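Local coordinates for protein laccase (Uncultured bacterium, PDB 4F7K) that probably oxidises phenolic and related substrates at the expense of molecular oxygen, which it reduces to water, as a three-domain multicopper oxidase of the laccase type, at residues 49-54 with 81-86; 68-73 with 87-92; 9-14 with 23-28; 2-7 with 45-50. All coordinates share one frame; numbering follows the deposited sequence.

Contact 1: 49-54 with 81-86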
loop_
_atom_site.group_PDB
_atom_site.type_symbol
_atom_site.label_atom_id
_atom_site.label_comp_id
_atom_site.label_asym_id
_atom_site.label_seq_id
_atom_site.Cartn_x
_atom_site.Cartn_y
_atom_site.Cartn_z
ATOM N N PHE A 49 19.241 5.288 3.461
ATOM C CA PHE A 49 18.575 6.270 2.618
ATOM C C PHE A 49 19.499 7.425 2.242
ATOM O O PHE A 49 20.106 8.046 3.114
ATOM C CB PHE A 49 17.327 6.833 3.304
ATOM C CG PHE A 49 16.616 7.908 2.510
ATOM C CD1 PHE A 49 16.154 7.667 1.205
ATOM C CD2 PHE A 49 16.385 9.146 3.070
ATOM C CE1 PHE A 49 15.461 8.668 0.475
ATOM C CE2 PHE A 49 15.696 10.157 2.362
ATOM C CZ PHE A 49 15.251 9.925 1.045
ATOM N N GLN A 50 19.566 7.711 0.946
ATOM C CA GLN A 50 20.389 8.790 0.402
ATOM C C GLN A 50 19.528 9.753 -0.431
ATOM O O GLN A 50 18.904 9.340 -1.395
ATOM C CB GLN A 50 21.476 8.225 -0.508
ATOM C CG GLN A 50 22.430 7.282 0.152
ATOM C CD GLN A 50 23.727 7.960 0.454
ATOM O OE1 GLN A 50 23.797 9.206 0.555
ATOM N NE2 GLN A 50 24.779 7.166 0.587
ATOM N N ASN A 51 19.535 11.027 -0.062
ATOM C CA ASN A 51 18.699 12.045 -0.714
ATOM C C ASN A 51 19.410 12.732 -1.895
ATOM O O ASN A 51 20.239 13.633 -1.692
ATOM C CB ASN A 51 18.255 13.060 0.342
ATOM C CG ASN A 51 17.304 14.113 -0.198
ATOM O OD1 ASN A 51 17.184 14.318 -1.410
ATOM N ND2 ASN A 51 16.643 14.822 0.717
ATOM N N GLN A 52 19.114 12.290 -3.120
ATOM C CA GLN A 52 19.634 12.972 -4.332
ATOM C C GLN A 52 18.514 13.665 -5.123
ATOM O O GLN A 52 18.531 13.669 -6.354
ATOM C CB GLN A 52 20.390 12.014 -5.269
ATOM C CG GLN A 52 21.566 11.284 -4.618
ATOM C CD GLN A 52 22.398 10.473 -5.615
ATOM O OE1 GLN A 52 21.964 10.183 -6.742
ATOM N NE2 GLN A 52 23.596 10.098 -5.203
ATOM N N ILE A 53 17.540 14.245 -4.434
ATOM C CA ILE A 53 16.415 14.830 -5.156
ATOM C C ILE A 53 16.329 16.343 -5.037
ATOM O O ILE A 53 15.410 16.954 -5.607
ATOM C CB ILE A 53 15.037 14.190 -4.785
ATOM C CG1 ILE A 53 14.624 14.566 -3.359
ATOM C CG2 ILE A 53 15.042 12.675 -5.065
ATOM C CD1 ILE A 53 13.229 14.126 -2.968
ATOM N N GLY A 54 17.269 16.940 -4.305
ATOM C CA GLY A 54 17.396 18.388 -4.276
ATOM C C GLY A 54 16.493 19.061 -3.257
ATOM O O GLY A 54 16.510 20.284 -3.148
ATOM N N VAL A 81 15.458 14.767 6.085
ATOM C CA VAL A 81 16.746 14.469 5.482
ATOM C C VAL A 81 17.004 15.537 4.433
ATOM O O VAL A 81 16.324 15.596 3.405
ATOM C CB VAL A 81 16.765 13.039 4.865
ATOM C CG1 VAL A 81 18.160 12.681 4.329
ATOM C CG2 VAL A 81 16.313 12.015 5.901
ATOM N N GLU A 82 17.948 16.427 4.711
ATOM C CA GLU A 82 18.212 17.517 3.795
ATOM C C GLU A 82 18.790 16.946 2.516
ATOM O O GLU A 82 19.252 15.803 2.499
ATOM C CB GLU A 82 19.144 18.555 4.427
ATOM C CG GLU A 82 18.510 19.310 5.613
ATOM C CD GLU A 82 17.272 20.181 5.249
ATOM O OE1 GLU A 82 16.755 20.145 4.100
ATOM O OE2 GLU A 82 16.796 20.919 6.141
ATOM N N ALA A 83 18.719 17.713 1.438
ATOM C CA ALA A 83 19.275 17.273 0.181
ATOM C C ALA A 83 20.762 16.996 0.373
ATOM O O ALA A 83 21.447 17.711 1.109
ATOM C CB ALA A 83 19.032 18.318 -0.892
ATOM N N GLY A 84 21.241 15.919 -0.241
ATOM C CA GLY A 84 22.631 15.524 -0.138
ATOM C C GLY A 84 22.925 14.735 1.128
ATOM O O GLY A 84 24.045 14.279 1.334
ATOM N N GLY A 85 21.923 14.603 1.990
ATOM C CA GLY A 85 22.086 13.925 3.269
ATOM C C GLY A 85 21.674 12.474 3.246
ATOM O O GLY A 85 21.240 11.952 2.231
ATOM N N GLU A 86 21.795 11.824 4.386
ATOM C CA GLU A 86 21.457 10.420 4.501
ATOM C C GLU A 86 20.764 10.116 5.836
ATOM O O GLU A 86 20.801 10.915 6.769
ATOM C CB GLU A 86 22.703 9.547 4.335
ATOM C CG GLU A 86 23.736 9.834 5.373
ATOM C CD GLU A 86 24.891 8.886 5.315
ATOM O OE1 GLU A 86 25.715 9.009 4.383
ATOM O OE2 GLU A 86 24.991 8.036 6.232
#
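Phe49 to Asn51, the last residues of strand 44-51, meet a type II beta turn, Glu82 to Gly85, that leads into strand 86-92; the contact closes one end of an antiparallel strand pair in the first cupredoxin-like domain. It illustrates how an asparagine can finish a strand with both its backbone and its side chain. Asn51 N donates to Gly85 O at 3.0 Å in an almost straight bond. Returning the favour, Gly84 N reaches Asn51 O at 2.9 Å, while the turn itself closes through Gly85 N and Glu82 O. Gly84 carries the positive phi (83°) that the third position of such a turn requires.

The side chain of Asn51 extends this grip. CG of Asn51 stands anti to the backbone N (chi1 -176°), on the side of the turn, and ND2 donates to Val81 O at 2.8 Å. That oxygen lies in the amide plane, although ND2 stands 43° above the carbonyl plane of Val81. ND2 also donates to Glu55 O. On the other branch, OD1 of Asn51 accepts from Ile53 N at 3.0 Å, which makes an Asx turn just past the end of the strand, so the buried amide is used at both ends.

Next to it, Phe49 offers its ring edge to Val81, with CE2 4.0 Å from CB. Gln50 and Glu86 form the non-hydrogen-bonded pair, and the carboxylate of Glu86 goes on to a salt bridge with Arg48. At the far end, the Ala83 methyl CB rests 3.5 Å from Gly54 C.

Contact 2: 68-73 with 87-92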
loop_
_atom_site.group_PDB
_atom_site.type_symbol
_atom_site.label_atom_id
_atom_site.label_comp_id
_atom_site.label_asym_id
_atom_site.label_seq_id
_atom_site.Cartn_x
_atom_site.Cartn_y
_atom_site.Cartn_z
ATOM N N ASN A 68 9.344 3.431 16.499
ATOM C CA ASN A 68 8.839 4.754 16.159
ATOM C C ASN A 68 9.885 5.663 15.538
ATOM O O ASN A 68 9.552 6.471 14.686
ATOM C CB ASN A 68 8.226 5.433 17.398
ATOM C CG ASN A 68 7.508 6.761 17.071
ATOM O OD1 ASN A 68 6.665 6.835 16.152
ATOM N ND2 ASN A 68 7.842 7.811 17.819
ATOM N N ALA A 69 11.141 5.519 15.985
ATOM C CA ALA A 69 12.241 6.374 15.545
ATOM C C ALA A 69 12.496 6.193 14.057
ATOM O O ALA A 69 13.147 7.040 13.433
ATOM C CB ALA A 69 13.521 6.094 16.351
ATOM N N MET A 70 11.945 5.103 13.514
ATOM C CA MET A 70 12.172 4.686 12.159
ATOM C C MET A 70 10.969 4.936 11.209
ATOM O O MET A 70 11.017 4.544 10.037
ATOM C CB MET A 70 12.532 3.209 12.154
ATOM C CG MET A 70 13.871 2.829 12.833
ATOM S SD MET A 70 15.251 3.737 12.107
ATOM C CE MET A 70 15.747 4.896 13.396
ATOM N N ASP A 71 9.918 5.599 11.706
ATOM C CA ASP A 71 8.612 5.694 11.017
ATOM C C ASP A 71 8.628 6.664 9.815
ATOM O O ASP A 71 7.783 6.576 8.920
ATOM C CB ASP A 71 7.555 6.134 12.031
ATOM C CG ASP A 71 6.114 5.990 11.524
ATOM O OD1 ASP A 71 5.749 4.916 11.002
ATOM O OD2 ASP A 71 5.325 6.958 11.682
ATOM N N GLY A 72 9.573 7.601 9.824
ATOM C CA GLY A 72 9.833 8.467 8.666
ATOM C C GLY A 72 8.948 9.696 8.570
ATOM O O GLY A 72 8.576 10.113 7.480
ATOM N N VAL A 73 8.620 10.293 9.712
ATOM C CA VAL A 73 7.780 11.487 9.760
ATOM C C VAL A 73 8.610 12.674 10.250
ATOM O O VAL A 73 8.762 12.845 11.448
ATOM C CB VAL A 73 6.524 11.280 10.682
ATOM C CG1 VAL A 73 5.609 12.519 10.652
ATOM C CG2 VAL A 73 5.753 10.057 10.256
ATOM N N PHE A 87 20.155 8.941 5.904
ATOM C CA PHE A 87 19.484 8.471 7.100
ATOM C C PHE A 87 19.559 6.958 7.110
ATOM O O PHE A 87 19.284 6.288 6.115
ATOM C CB PHE A 87 18.002 8.900 7.136
ATOM C CG PHE A 87 17.373 8.763 8.496
ATOM C CD1 PHE A 87 17.344 9.847 9.376
ATOM C CD2 PHE A 87 16.818 7.548 8.911
ATOM C CE1 PHE A 87 16.784 9.721 10.643
ATOM C CE2 PHE A 87 16.263 7.417 10.175
ATOM C CZ PHE A 87 16.234 8.504 11.038
ATOM N N GLU A 88 19.900 6.425 8.263
ATOM C CA GLU A 88 20.008 4.994 8.427
ATOM C C GLU A 88 18.686 4.454 8.987
ATOM O O GLU A 88 18.318 4.748 10.139
ATOM C CB GLU A 88 21.171 4.696 9.386
ATOM C CG GLU A 88 21.873 3.382 9.111
ATOM C CD GLU A 88 23.190 3.554 8.357
ATOM O OE1 GLU A 88 24.268 3.343 8.965
ATOM O OE2 GLU A 88 23.141 3.902 7.163
ATOM N N TYR A 89 17.943 3.714 8.168
ATOM C CA TYR A 89 16.714 3.071 8.680
ATOM C C TYR A 89 16.988 1.641 9.074
ATOM O O TYR A 89 17.395 0.815 8.251
ATOM C CB TYR A 89 15.566 3.103 7.673
ATOM C CG TYR A 89 15.024 4.487 7.425
ATOM C CD1 TYR A 89 14.088 5.054 8.306
ATOM C CD2 TYR A 89 15.449 5.243 6.306
ATOM C CE1 TYR A 89 13.567 6.344 8.087
ATOM C CE2 TYR A 89 14.938 6.547 6.087
ATOM C CZ TYR A 89 13.999 7.075 6.983
ATOM O OH TYR A 89 13.486 8.324 6.772
ATOM N N SER A 90 16.748 1.331 10.328
ATOM C CA SER A 90 16.995 -0.013 10.790
ATOM C C SER A 90 15.903 -0.507 11.741
ATOM O O SER A 90 15.752 0.009 12.843
ATOM C CB SER A 90 18.378 -0.094 11.425
ATOM O OG SER A 90 18.444 -1.239 12.239
ATOM N N PHE A 91 15.149 -1.509 11.303
ATOM C CA PHE A 91 14.055 -2.050 12.101
ATOM C C PHE A 91 13.831 -3.528 11.808
ATOM O O PHE A 91 14.105 -4.014 10.693
ATOM C CB PHE A 91 12.766 -1.276 11.795
ATOM C CG PHE A 91 12.460 -1.199 10.330
ATOM C CD1 PHE A 91 11.672 -2.162 9.724
ATOM C CD2 PHE A 91 12.979 -0.166 9.549
ATOM C CE1 PHE A 91 11.407 -2.100 8.376
ATOM C CE2 PHE A 91 12.713 -0.095 8.199
ATOM C CZ PHE A 91 11.931 -1.052 7.609
ATOM N N ARG A 92 13.332 -4.231 12.823
ATOM C CA ARG A 92 12.873 -5.615 12.691
ATOM C C ARG A 92 11.444 -5.578 12.152
ATOM O O ARG A 92 10.632 -4.771 12.610
ATOM C CB ARG A 92 12.944 -6.351 14.037
ATOM C CG ARG A 92 14.379 -6.732 14.456
ATOM C CD ARG A 92 14.436 -7.765 15.619
ATOM N NE ARG A 92 15.803 -8.007 16.111
ATOM C CZ ARG A 92 16.652 -8.886 15.579
ATOM N NH1 ARG A 92 16.282 -9.625 14.537
ATOM N NH2 ARG A 92 17.875 -9.036 16.097
#
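The hydroxyl of Tyr89 sits 4.1 Å from Gly72 CA and is gripped by two polar groups, accepting from the backbone N of Val59 and pairing with OE1 of Gln78. These bonds fix the far end of a ring that the loop 68-73 approaches at a slant, CD1 of Tyr89 lying 3.6 Å from Met70 O.

Met70 carries most of the contact. Strand 86-92 is an outermost strand of its sheet, and while Tyr89 N bonds inward to Ile47, Ser90 N faces the loop. There it meets Met70 SD in a straight but weak hydrogen bond of 3.3 Å (168° at the hydrogen). The thioether is bent back at chi2 (-56°), which brings SD to the N-H of Ser90; beyond it CE touches CE2 of Phe87 at 4.1 Å. The same sulfur makes an oblique Met-aromatic contact with Tyr89, and Met70 CB rests on CD2 of Phe91. Within the strand, Phe87 CD2 stands 3.3 Å above the plane of the Tyr89 ring, over its centre.

Beside Met70, Asp71 bonds through O to His60 and through OD2 to His356, histidines of the HWHG and HLHG motifs that in relatives hold the trinuclear copper cluster. The example implies that a soft, weakly accepting sulfur can take up an edge-strand N-H and pack among aromatic rings at once, joining a loop to a sheet where no further strand is added.

Contact 3: 9-14 with 23-28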
loop_
_atom_site.group_PDB
_atom_site.type_symbol
_atom_site.label_atom_id
_atom_site.label_comp_id
_atom_site.label_asym_id
_atom_site.label_seq_id
_atom_site.Cartn_x
_atom_site.Cartn_y
_atom_site.Cartn_z
ATOM N N GLN A 9 16.392 9.572 -6.337
ATOM C CA GLN A 9 17.071 10.329 -7.409
ATOM C C GLN A 9 16.220 10.534 -8.666
ATOM O O GLN A 9 15.221 9.855 -8.846
ATOM C CB GLN A 9 18.389 9.636 -7.820
ATOM C CG GLN A 9 18.138 8.141 -8.165
ATOM C CD GLN A 9 19.380 7.356 -8.343
ATOM O OE1 GLN A 9 20.508 7.876 -8.203
ATOM N NE2 GLN A 9 19.210 6.102 -8.672
ATOM N N PRO A 10 16.654 11.449 -9.575
ATOM C CA PRO A 10 15.949 11.507 -10.865
ATOM C C PRO A 10 16.130 10.196 -11.627
ATOM O O PRO A 10 17.204 9.618 -11.628
ATOM C CB PRO A 10 16.639 12.646 -11.624
ATOM C CG PRO A 10 17.299 13.511 -10.483
ATOM C CD PRO A 10 17.708 12.469 -9.438
ATOM N N VAL A 11 15.096 9.751 -12.312
ATOM C CA VAL A 11 15.145 8.497 -13.026
ATOM C C VAL A 11 14.207 8.655 -14.204
ATOM O O VAL A 11 13.547 9.695 -14.338
ATOM C CB VAL A 11 14.565 7.380 -12.122
ATOM C CG1 VAL A 11 15.374 7.301 -10.777
ATOM C CG2 VAL A 11 13.023 7.647 -11.888
ATOM N N ASN A 12 14.132 7.617 -15.032
ATOM C CA ASN A 12 13.141 7.547 -16.113
ATOM C C ASN A 12 12.331 6.270 -15.961
ATOM O O ASN A 12 12.831 5.229 -15.473
ATOM C CB ASN A 12 13.800 7.539 -17.478
ATOM C CG ASN A 12 14.602 8.788 -17.752
ATOM O OD1 ASN A 12 14.090 9.798 -18.302
ATOM N ND2 ASN A 12 15.873 8.725 -17.426
ATOM N N ALA A 13 11.077 6.324 -16.384
ATOM C CA ALA A 13 10.265 5.119 -16.329
ATOM C C ALA A 13 9.502 4.972 -17.605
ATOM O O ALA A 13 8.985 5.957 -18.124
ATOM C CB ALA A 13 9.297 5.203 -15.164
ATOM N N GLN A 14 9.389 3.741 -18.087
ATOM C CA GLN A 14 8.551 3.490 -19.240
ATOM C C GLN A 14 7.119 3.236 -18.783
ATOM O O GLN A 14 6.755 2.108 -18.456
ATOM C CB GLN A 14 9.086 2.334 -20.105
ATOM C CG GLN A 14 8.403 2.203 -21.497
ATOM C CD GLN A 14 8.617 3.423 -22.425
ATOM O OE1 GLN A 14 9.695 3.951 -22.504
ATOM N NE2 GLN A 14 7.571 3.848 -23.118
ATOM N N THR A 23 9.186 8.510 -19.319
ATOM C CA THR A 23 8.733 9.621 -18.495
ATOM C C THR A 23 9.790 9.928 -17.423
ATOM O O THR A 23 10.143 9.053 -16.646
ATOM C CB THR A 23 7.387 9.264 -17.788
ATOM O OG1 THR A 23 6.370 8.989 -18.773
ATOM C CG2 THR A 23 6.903 10.408 -16.871
ATOM N N PRO A 24 10.265 11.181 -17.362
ATOM C CA PRO A 24 11.219 11.606 -16.338
ATOM C C PRO A 24 10.523 11.816 -15.023
ATOM O O PRO A 24 9.414 12.340 -15.008
ATOM C CB PRO A 24 11.783 12.938 -16.894
ATOM C CG PRO A 24 10.781 13.384 -17.955
ATOM C CD PRO A 24 10.148 12.147 -18.477
ATOM N N MET A 25 11.105 11.296 -13.937
ATOM C CA MET A 25 10.537 11.531 -12.624
ATOM C C MET A 25 11.541 11.274 -11.511
ATOM O O MET A 25 12.725 11.098 -11.791
ATOM C CB MET A 25 9.268 10.697 -12.420
ATOM C CG MET A 25 9.361 9.224 -12.726
ATOM S SD MET A 25 7.653 8.748 -13.217
ATOM C CE MET A 25 6.703 9.067 -11.747
ATOM N N LEU A 26 11.063 11.248 -10.265
ATOM C CA LEU A 26 11.920 10.831 -9.123
ATOM C C LEU A 26 11.669 9.390 -8.816
ATOM O O LEU A 26 10.544 8.948 -8.868
ATOM C CB LEU A 26 11.745 11.743 -7.874
ATOM C CG LEU A 26 11.885 13.263 -8.091
ATOM C CD1 LEU A 26 11.573 14.014 -6.795
ATOM C CD2 LEU A 26 13.272 13.708 -8.658
ATOM N N GLY A 27 12.718 8.632 -8.519
ATOM C CA GLY A 27 12.554 7.258 -8.096
ATOM C C GLY A 27 13.689 6.838 -7.194
ATOM O O GLY A 27 14.428 7.681 -6.655
ATOM N N PHE A 28 13.884 5.528 -7.080
ATOM C CA PHE A 28 14.863 4.979 -6.174
ATOM C C PHE A 28 15.722 4.048 -6.973
ATOM O O PHE A 28 15.199 3.174 -7.664
ATOM C CB PHE A 28 14.181 4.127 -5.066
ATOM C CG PHE A 28 13.519 4.922 -3.990
ATOM C CD1 PHE A 28 14.267 5.615 -3.051
ATOM C CD2 PHE A 28 12.142 4.981 -3.920
ATOM C CE1 PHE A 28 13.607 6.356 -2.030
ATOM C CE2 PHE A 28 11.499 5.708 -2.938
ATOM C CZ PHE A 28 12.226 6.371 -1.983
#
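Val11 keeps CG1 anti to its carbonyl carbon (chi1 -58°), which leaves CG2 between the backbone N and the carbonyl carbon; Met25 puts its CG into the equivalent place (chi1 51°). These rotations turn the two side chains toward each other, CG2 of Val11 lying 4.1 Å from CG of Met25. The valine methyl also leans along the partner strand to Gly27 N, at 3.5 Å, where glycine presents bare backbone.

The setting is a twisted beta hairpin, strands 4-13 and 23-28, whose short segments run at 120° to one another. Three hydrogen-bonded pairs, Gln9 with Gly27, Val11 with Met25 and Ala13 with Thr23, each supply two backbone bonds. The shortest joins Gln9 N to Gly27 O at 2.7 Å. Between them, Asn12 and Pro24 share the face opposite Val11, OD1 approaching Pro24 CB at 4.1 Å. Pro10 and Leu26 diverge, yet CD2 of the leucine curls back to within 4.4 Å of Pro10 CG.

At one end, Thr23 OG1 bonds to Gly146 O, in the chain beyond strand 131-140; at the other, Phe28 meets Tyr101 edge-to-face. The chemistry carries a simple lesson: both prolines occupy non-hydrogen-bonded pairs, where this partner asks for no N-H, so the ladder stays complete despite them, and weak CA-H...O contacts, such as Pro10 CA to Met25 O at 3.4 Å, fill in between its rungs.

Contact 4: 2-7 with 45-50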
loop_
_atom_site.group_PDB
_atom_site.type_symbol
_atom_site.label_atom_id
_atom_site.label_comp_id
_atom_site.label_asym_id
_atom_site.label_seq_id
_atom_site.Cartn_x
_atom_site.Cartn_y
_atom_site.Cartn_z
ATOM N N ALA A 2 22.818 -4.751 3.414
ATOM C CA ALA A 2 23.215 -4.730 4.856
ATOM C C ALA A 2 24.368 -3.756 5.150
ATOM O O ALA A 2 25.483 -4.190 5.491
ATOM C CB ALA A 2 23.570 -6.167 5.345
ATOM N N PRO A 3 24.110 -2.440 5.042
ATOM C CA PRO A 3 22.841 -1.828 4.657
ATOM C C PRO A 3 22.689 -1.660 3.146
ATOM O O PRO A 3 23.640 -1.254 2.465
ATOM C CB PRO A 3 22.884 -0.449 5.336
ATOM C CG PRO A 3 24.312 -0.244 5.804
ATOM C CD PRO A 3 25.124 -1.428 5.393
ATOM N N VAL A 4 21.505 -1.977 2.627
ATOM C CA VAL A 4 21.189 -1.667 1.230
ATOM C C VAL A 4 21.057 -0.149 1.085
ATOM O O VAL A 4 20.337 0.492 1.877
ATOM C CB VAL A 4 19.892 -2.352 0.765
ATOM C CG1 VAL A 4 18.725 -1.963 1.651
ATOM C CG2 VAL A 4 19.572 -2.001 -0.702
ATOM N N GLU A 5 21.748 0.426 0.098
ATOM C CA GLU A 5 21.534 1.840 -0.215
ATOM C C GLU A 5 20.231 2.048 -0.979
ATOM O O GLU A 5 19.933 1.322 -1.929
ATOM C CB GLU A 5 22.718 2.473 -0.930
ATOM C CG GLU A 5 23.732 3.095 0.033
ATOM C CD GLU A 5 24.680 4.103 -0.648
ATOM O OE1 GLU A 5 24.445 4.494 -1.826
ATOM O OE2 GLU A 5 25.670 4.513 0.010
ATOM N N LEU A 6 19.453 3.021 -0.525
ATOM C CA LEU A 6 18.195 3.376 -1.151
ATOM C C LEU A 6 18.290 4.845 -1.552
ATOM O O LEU A 6 18.164 5.744 -0.701
ATOM C CB LEU A 6 17.034 3.153 -0.190
ATOM C CG LEU A 6 15.628 3.401 -0.709
ATOM C CD1 LEU A 6 15.236 2.442 -1.875
ATOM C CD2 LEU A 6 14.650 3.283 0.438
ATOM N N VAL A 7 18.566 5.085 -2.835
ATOM C CA VAL A 7 18.876 6.430 -3.276
ATOM C C VAL A 7 17.686 7.039 -3.971
ATOM O O VAL A 7 17.304 6.566 -5.029
ATOM C CB VAL A 7 20.108 6.489 -4.216
ATOM C CG1 VAL A 7 20.565 7.938 -4.372
ATOM C CG2 VAL A 7 21.289 5.605 -3.665
ATOM N N PHE A 45 15.684 -5.177 8.703
ATOM C CA PHE A 45 15.936 -4.365 7.512
ATOM C C PHE A 45 16.911 -3.284 7.925
ATOM O O PHE A 45 16.635 -2.511 8.844
ATOM C CB PHE A 45 14.667 -3.628 7.072
ATOM C CG PHE A 45 13.715 -4.449 6.260
ATOM C CD1 PHE A 45 13.828 -4.490 4.863
ATOM C CD2 PHE A 45 12.663 -5.143 6.877
ATOM C CE1 PHE A 45 12.902 -5.236 4.099
ATOM C CE2 PHE A 45 11.742 -5.892 6.121
ATOM C CZ PHE A 45 11.868 -5.938 4.733
ATOM N N ASP A 46 18.052 -3.233 7.257
ATOM C CA ASP A 46 19.024 -2.178 7.469
ATOM C C ASP A 46 19.151 -1.401 6.144
ATOM O O ASP A 46 19.690 -1.931 5.176
ATOM C CB ASP A 46 20.359 -2.793 7.918
ATOM C CG ASP A 46 20.283 -3.429 9.321
ATOM O OD1 ASP A 46 19.893 -2.727 10.274
ATOM O OD2 ASP A 46 20.632 -4.621 9.484
ATOM N N ILE A 47 18.652 -0.166 6.116
ATOM C CA ILE A 47 18.513 0.619 4.886
ATOM C C ILE A 47 19.234 1.966 5.010
ATOM O O ILE A 47 18.953 2.737 5.927
ATOM C CB ILE A 47 17.005 0.802 4.569
ATOM C CG1 ILE A 47 16.407 -0.566 4.222
ATOM C CG2 ILE A 47 16.759 1.811 3.416
ATOM C CD1 ILE A 47 14.892 -0.762 4.599
ATOM N N ARG A 48 20.195 2.228 4.122
ATOM C CA ARG A 48 20.835 3.538 4.082
ATOM C C ARG A 48 20.145 4.416 3.004
ATOM O O ARG A 48 20.418 4.278 1.812
ATOM C CB ARG A 48 22.359 3.427 3.897
ATOM C CG ARG A 48 23.135 4.766 4.006
ATOM C CD ARG A 48 24.655 4.606 3.760
ATOM N NE ARG A 48 25.266 5.813 3.176
ATOM C CZ ARG A 48 26.583 6.092 3.139
ATOM N NH1 ARG A 48 27.491 5.270 3.678
ATOM N NH2 ARG A 48 27.006 7.221 2.563
ATOM N N PHE A 49 19.241 5.288 3.461
ATOM C CA PHE A 49 18.575 6.270 2.618
ATOM C C PHE A 49 19.499 7.425 2.242
ATOM O O PHE A 49 20.106 8.046 3.114
ATOM C CB PHE A 49 17.327 6.833 3.304
ATOM C CG PHE A 49 16.616 7.908 2.510
ATOM C CD1 PHE A 49 16.154 7.667 1.205
ATOM C CD2 PHE A 49 16.385 9.146 3.070
ATOM C CE1 PHE A 49 15.461 8.668 0.475
ATOM C CE2 PHE A 49 15.696 10.157 2.362
ATOM C CZ PHE A 49 15.251 9.925 1.045
ATOM N N GLN A 50 19.566 7.711 0.946
ATOM C CA GLN A 50 20.389 8.790 0.402
ATOM C C GLN A 50 19.528 9.753 -0.431
ATOM O O GLN A 50 18.904 9.340 -1.395
ATOM C CB GLN A 50 21.476 8.225 -0.508
ATOM C CG GLN A 50 22.430 7.282 0.152
ATOM C CD GLN A 50 23.727 7.960 0.454
ATOM O OE1 GLN A 50 23.797 9.206 0.555
ATOM N NE2 GLN A 50 24.779 7.166 0.587
#
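Val4 to Val7 pair with Ile47 to Gln50 as parallel beta strands, the one parallel junction in a four-stranded mixed sheet of the N-terminal cupredoxin-like sandwich. Backbone bonds come first. They alternate in the usual parallel manner: Val4 N to Asp46 O, Arg48 N to Val4 O, Leu6 N to Arg48 O and Gln50 N to Leu6 O. The straightest is that of Leu6 N to Arg48 O, 2.8 Å long. On the outer side of segment 2-7, the side chain of Asn29 bonds to Glu5 O and Val7 N.

Apolar contacts occupy the face of Val4, Leu6, Ile47 and Phe49. Val4 and Ile47 lie side by side, their CG1 atoms 3.7 Å apart. Ile47 CG2 fits against Leu6, touching both CB and CD2 at 3.9 Å. Trp61 of strand 59-62 covers Leu6 and Ile47 from the facing sheet.

Charges gather on the other face. Glu5 and Arg48 run side by side, their carboxylate and guanidinium planes 44° apart. OE2 of Glu5 lies over one face of the Arg48 guanidinium, 3.4 Å from NE, so the salt bridge is one of charges alone with no N-H aimed at the oxygen. Arg48 turns NH2 instead to Glu86, and two carboxylates probably share its charge. Further along this face, Val7 packs across the aliphatic base of Gln50, CG1 to CB at 4.0 Å.

From the N terminus, strand 4-13 is used twice: its start pairs with strand 44-51 in contact 4, and its end turns back on strand 23-28 in contact 3, a hairpin nested inside the loop that contact 4 closes. Contact 1 opens where contact 4 ends, on shared Phe49 and Gln50, and closes the excursion through strand 59-62. Contact 2 begins within that excursion and crosses contact 1, bringing loop 68-73 onto strand 86-92. All four reach one sheet, ordered 23-28, 4-13, 44-51, 86-92. Rings join them further: Phe28 of contact 3 meets Leu6 and Phe49, and Phe49 meets Tyr89 of contact 2.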